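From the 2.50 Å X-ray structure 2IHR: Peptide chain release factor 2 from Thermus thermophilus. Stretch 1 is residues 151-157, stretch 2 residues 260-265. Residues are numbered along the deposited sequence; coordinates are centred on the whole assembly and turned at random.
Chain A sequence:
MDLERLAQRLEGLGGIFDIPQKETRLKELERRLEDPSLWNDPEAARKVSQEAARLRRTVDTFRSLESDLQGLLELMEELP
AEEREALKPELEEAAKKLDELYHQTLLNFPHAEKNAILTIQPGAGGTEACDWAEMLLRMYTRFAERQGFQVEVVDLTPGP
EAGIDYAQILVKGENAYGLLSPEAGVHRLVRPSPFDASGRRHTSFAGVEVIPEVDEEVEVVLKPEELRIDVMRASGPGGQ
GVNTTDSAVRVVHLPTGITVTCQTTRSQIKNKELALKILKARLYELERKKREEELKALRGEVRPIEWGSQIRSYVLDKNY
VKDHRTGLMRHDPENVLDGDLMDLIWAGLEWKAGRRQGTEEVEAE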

ATOM      1  N   VAL A 151     -10.495  -3.405  -8.529  1.00 67.35           N
ATOM      2  CA  VAL A 151      -9.363  -3.035  -9.330  1.00 67.59           C
ATOM      3  C   VAL A 151      -9.835  -2.335 -10.607  1.00 72.10           C
ATOM      4  O   VAL A 151     -10.717  -2.831 -11.318  1.00 71.31           O
ATOM      5  N   GLU A 152      -9.220  -1.181 -10.878  1.00 78.46           N
ATOM      6  CA  GLU A 152      -9.502  -0.369 -12.054  1.00 76.98           C
ATOM      7  C   GLU A 152      -8.228  -0.287 -12.878  1.00 74.63           C
ATOM      8  O   GLU A 152      -7.281   0.393 -12.501  1.00 78.05           O
ATOM      9  N   VAL A 153      -8.172  -0.991 -13.994  1.00 71.92           N
ATOM     10  CA  VAL A 153      -6.969  -0.910 -14.797  1.00 69.36           C
ATOM     11  C   VAL A 153      -6.904   0.460 -15.445  1.00 71.88           C
ATOM     12  O   VAL A 153      -7.535   0.700 -16.473  1.00 78.77           O
ATOM     13  N   VAL A 154      -6.144   1.363 -14.849  1.00 68.14           N
ATOM     14  CA  VAL A 154      -6.035   2.691 -15.411  1.00 68.74           C
ATOM     15  C   VAL A 154      -5.466   2.615 -16.807  1.00 68.73           C
ATOM     16  O   VAL A 154      -5.964   3.238 -17.725  1.00 72.40           O
ATOM     17  N   ASP A 155      -4.433   1.822 -16.992  1.00 70.98           N
ATOM     18  CA  ASP A 155      -3.833   1.747 -18.317  1.00 75.19           C
ATOM     19  C   ASP A 155      -3.025   0.466 -18.398  1.00 76.74           C
ATOM     20  O   ASP A 155      -2.567  -0.034 -17.396  1.00 73.65           O
ATOM     21  N   LEU A 156      -2.824  -0.048 -19.599  1.00 92.59           N
ATOM     22  CA  LEU A 156      -2.087  -1.280 -19.750  1.00 91.27           C
ATOM     23  C   LEU A 156      -1.418  -1.342 -21.118  1.00 90.78           C
ATOM     24  O   LEU A 156      -2.085  -1.630 -22.102  1.00 97.13           O
ATOM     25  N   THR A 157      -0.116  -1.067 -21.191  1.00 81.92           N
ATOM     26  CA  THR A 157       0.606  -1.136 -22.478  1.00 78.72           C
ATOM     27  C   THR A 157       1.242  -2.505 -22.716  1.00 79.78           C
ATOM     28  O   THR A 157       2.174  -2.883 -22.005  1.00 85.00           O
ATOM     29  N   VAL A 260      -0.290  11.074 -17.727  1.00 75.80           N
ATOM     30  CA  VAL A 260      -1.184   9.996 -17.327  1.00 70.16           C
ATOM     31  C   VAL A 260      -2.143   9.648 -18.464  1.00 76.87           C
ATOM     32  O   VAL A 260      -2.860  10.514 -18.953  1.00 84.86           O
ATOM     33  N   THR A 261      -2.159   8.376 -18.865  1.00 77.20           N
ATOM     34  CA  THR A 261      -3.038   7.882 -19.914  1.00 70.83           C
ATOM     35  C   THR A 261      -4.123   7.011 -19.258  1.00 72.23           C
ATOM     36  O   THR A 261      -3.887   6.411 -18.220  1.00 77.91           O
ATOM     37  N   CYS A 262      -5.307   6.940 -19.848  1.00 87.77           N
ATOM     38  CA  CYS A 262      -6.376   6.197 -19.204  1.00 86.39           C
ATOM     39  C   CYS A 262      -7.490   5.718 -20.089  1.00 92.39           C
ATOM     40  O   CYS A 262      -8.344   6.500 -20.482  1.00 98.21           O
ATOM     41  N   GLN A 263      -7.491   4.418 -20.359  1.00 72.48           N
ATOM     42  CA  GLN A 263      -8.501   3.769 -21.181  1.00 71.42           C
ATOM     43  C   GLN A 263      -9.443   2.936 -20.307  1.00 66.08           C
ATOM     44  O   GLN A 263      -9.927   1.912 -20.806  1.00 56.02           O
ATOM     45  N   THR A 264      -9.713   3.301 -19.052  1.00 63.86           N
ATOM     46  CA  THR A 264     -10.594   2.420 -18.272  1.00 73.84           C
ATOM     47  C   THR A 264     -11.967   2.078 -18.896  1.00 82.73           C
ATOM     48  O   THR A 264     -12.302   0.887 -19.078  1.00 86.31           O
ATOM     49  N   THR A 265     -12.766   3.099 -19.202  1.00109.77           N
ATOM     50  CA  THR A 265     -14.085   2.841 -19.754  1.00113.80           C
ATOM     51  C   THR A 265     -14.271   3.367 -21.142  1.00117.80           C
ATOM     52  O   THR A 265     -13.314   3.739 -21.836  1.00116.11           O
TER

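How does V154 come to lie at the centre of a contact between two strands that cross steeply? The strand 151-157 and the strand that includes V260 run at 106° to each other and approach to 5.5 Å, so they cannot pair rung by rung, and the nearest CA atoms are those of V154 and C262, 5.2 Å apart. V154 is buried and has the largest area covered by the other stretch. Its CA-to-CB bond points sideways, and with chi1 in the t well its CG1 lies 3.4 Å from T261 O and 4.2 Å from C262 CB, the latter an apolar contact. The carbonyl of the same residue adds a polar tie: V154 O accepts a hydrogen bond from Q263 N at 3.3 Å, bent to 136° at the hydrogen, and also receives a CA-H...O contact from C262 CA at 3.3 Å.

What does D155 touch on the other stretch? Its CA-to-CB bond also points sideways, but the t rotamer, with chi2 at 32°, brings the end of the side chain nearer. D155 CB packs 3.6 Å from T261 O, and D155 OD2 lies 3.6 Å from T261 CB, so T261, itself in the m rotamer, is met through both its backbone and its side chain.

Is the close approach of D155 to Q263 a bond? As modelled, it is not: D155 OD1 and Q263 OE1 are 2.8 Å apart, and both are acceptors, so no hydrogen bond joins them. Q263 has chi1 at -16° and chi2 at 141°, both between wells; its CA-to-CB bond points sideways, but the amide end comes nearer to the first strand, where Q263 NE2 lies 4.0 Å from L156 N. The hydrogen bond this residue makes to the first stretch therefore comes from its backbone nitrogen rather than from its side chain.

How does T264 extend the contact beyond the strand crossing? With chi1 in the m well, T264 OG1 donates a hydrogen bond to V153 O at 3.3 Å and sits 3.7 Å from V154 CA. The methyl of the same side chain, T264 CG2, packs 3.9 Å from E152 CG; the carboxylate oxygens of E152 are hydrogen-bonded elsewhere in the structure. Within its own stretch, T264 N makes a weak hydrogen bond to C262 SG at 3.7 Å, nearly straight at 173°, which links the loop back to the cysteine. The hydroxyl and the methyl of T264 thus serve different neighbours, one a backbone carbonyl and the other an aliphatic carbon.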

ATOM      1  CB  VAL A 151      -8.489  -4.319  -9.674  1.00 60.67           C
ATOM      2  CG1 VAL A 151      -7.272  -3.949 -10.541  1.00 56.88           C
ATOM      3  CG2 VAL A 151      -8.019  -4.986  -8.393  1.00 57.92           C
ATOM      4  CB  GLU A 152      -9.903   1.027 -11.612  1.00 77.41           C
ATOM      5  CG  GLU A 152     -11.169   1.530 -12.213  1.00 89.27           C
ATOM      6  CD  GLU A 152     -12.012   2.284 -11.205  1.00101.04           C
ATOM      7  OE1 GLU A 152     -12.612   1.615 -10.333  1.00101.26           O
ATOM      8  OE2 GLU A 152     -12.070   3.539 -11.279  1.00109.18           O
ATOM      9  CB  VAL A 153      -6.951  -1.929 -15.918  1.00 61.64           C
ATOM     10  CG1 VAL A 153      -5.654  -1.719 -16.792  1.00 59.21           C
ATOM     11  CG2 VAL A 153      -7.072  -3.319 -15.342  1.00 46.18           C
ATOM     12  CB  VAL A 154      -5.141   3.576 -14.560  1.00 69.69           C
ATOM     13  CG1 VAL A 154      -4.837   4.848 -15.310  1.00 60.48           C
ATOM     14  CG2 VAL A 154      -5.829   3.878 -13.218  1.00 59.44           C
ATOM     15  CB  ASP A 155      -2.939   2.991 -18.539  1.00 83.98           C
ATOM     16  CG  ASP A 155      -2.517   3.176 -20.003  1.00 86.33           C
ATOM     17  OD1 ASP A 155      -3.295   2.817 -20.909  1.00 88.99           O
ATOM     18  OD2 ASP A 155      -1.414   3.702 -20.254  1.00 82.23           O
ATOM     19  CB  LEU A 156      -3.086  -2.424 -19.582  1.00 88.71           C
ATOM     20  CG  LEU A 156      -2.754  -3.910 -19.565  1.00 88.01           C
ATOM     21  CD1 LEU A 156      -1.983  -4.278 -18.320  1.00 95.45           C
ATOM     22  CD2 LEU A 156      -4.065  -4.658 -19.565  1.00 89.98           C
ATOM     23  CB  THR A 157       1.792  -0.190 -22.555  1.00 70.94           C
ATOM     24  OG1 THR A 157       1.404   1.138 -22.200  1.00 67.59           O
ATOM     25  CG2 THR A 157       2.344  -0.212 -23.946  1.00 67.54           C
ATOM     26  CB  VAL A 260      -2.064  10.411 -16.117  1.00 64.87           C
ATOM     27  CG1 VAL A 260      -2.997   9.271 -15.722  1.00 54.32           C
ATOM     28  CG2 VAL A 260      -1.207  10.865 -14.949  1.00 62.93           C
ATOM     29  CB  THR A 261      -2.226   7.122 -20.902  1.00 74.02           C
ATOM     30  OG1 THR A 261      -1.091   7.929 -21.251  1.00 69.65           O
ATOM     31  CG2 THR A 261      -3.059   6.812 -22.133  1.00 68.64           C
ATOM     32  CB  CYS A 262      -6.998   7.049 -18.110  1.00 78.51           C
ATOM     33  SG  CYS A 262      -8.474   6.310 -17.306  1.00 74.91           S
ATOM     34  CB  GLN A 263      -7.839   2.798 -22.182  1.00 71.74           C
ATOM     35  CG  GLN A 263      -6.336   3.001 -22.372  1.00 84.03           C
ATOM     36  CD  GLN A 263      -5.553   1.692 -22.512  1.00 93.52           C
ATOM     37  OE1 GLN A 263      -4.492   1.653 -23.155  1.00 96.94           O
ATOM     38  NE2 GLN A 263      -6.062   0.623 -21.891  1.00 91.06           N
ATOM     39  CB  THR A 264     -10.869   2.964 -16.859  1.00 77.27           C
ATOM     40  OG1 THR A 264      -9.631   3.170 -16.194  1.00 76.55           O
ATOM     41  CG2 THR A 264     -11.749   1.990 -16.040  1.00 72.66           C
ATOM     42  CB  THR A 265     -15.218   3.452 -18.911  1.00110.36           C
ATOM     43  OG1 THR A 265     -14.676   4.025 -17.718  1.00104.85           O
ATOM     44  CG2 THR A 265     -16.273   2.379 -18.574  1.00112.64           C
TER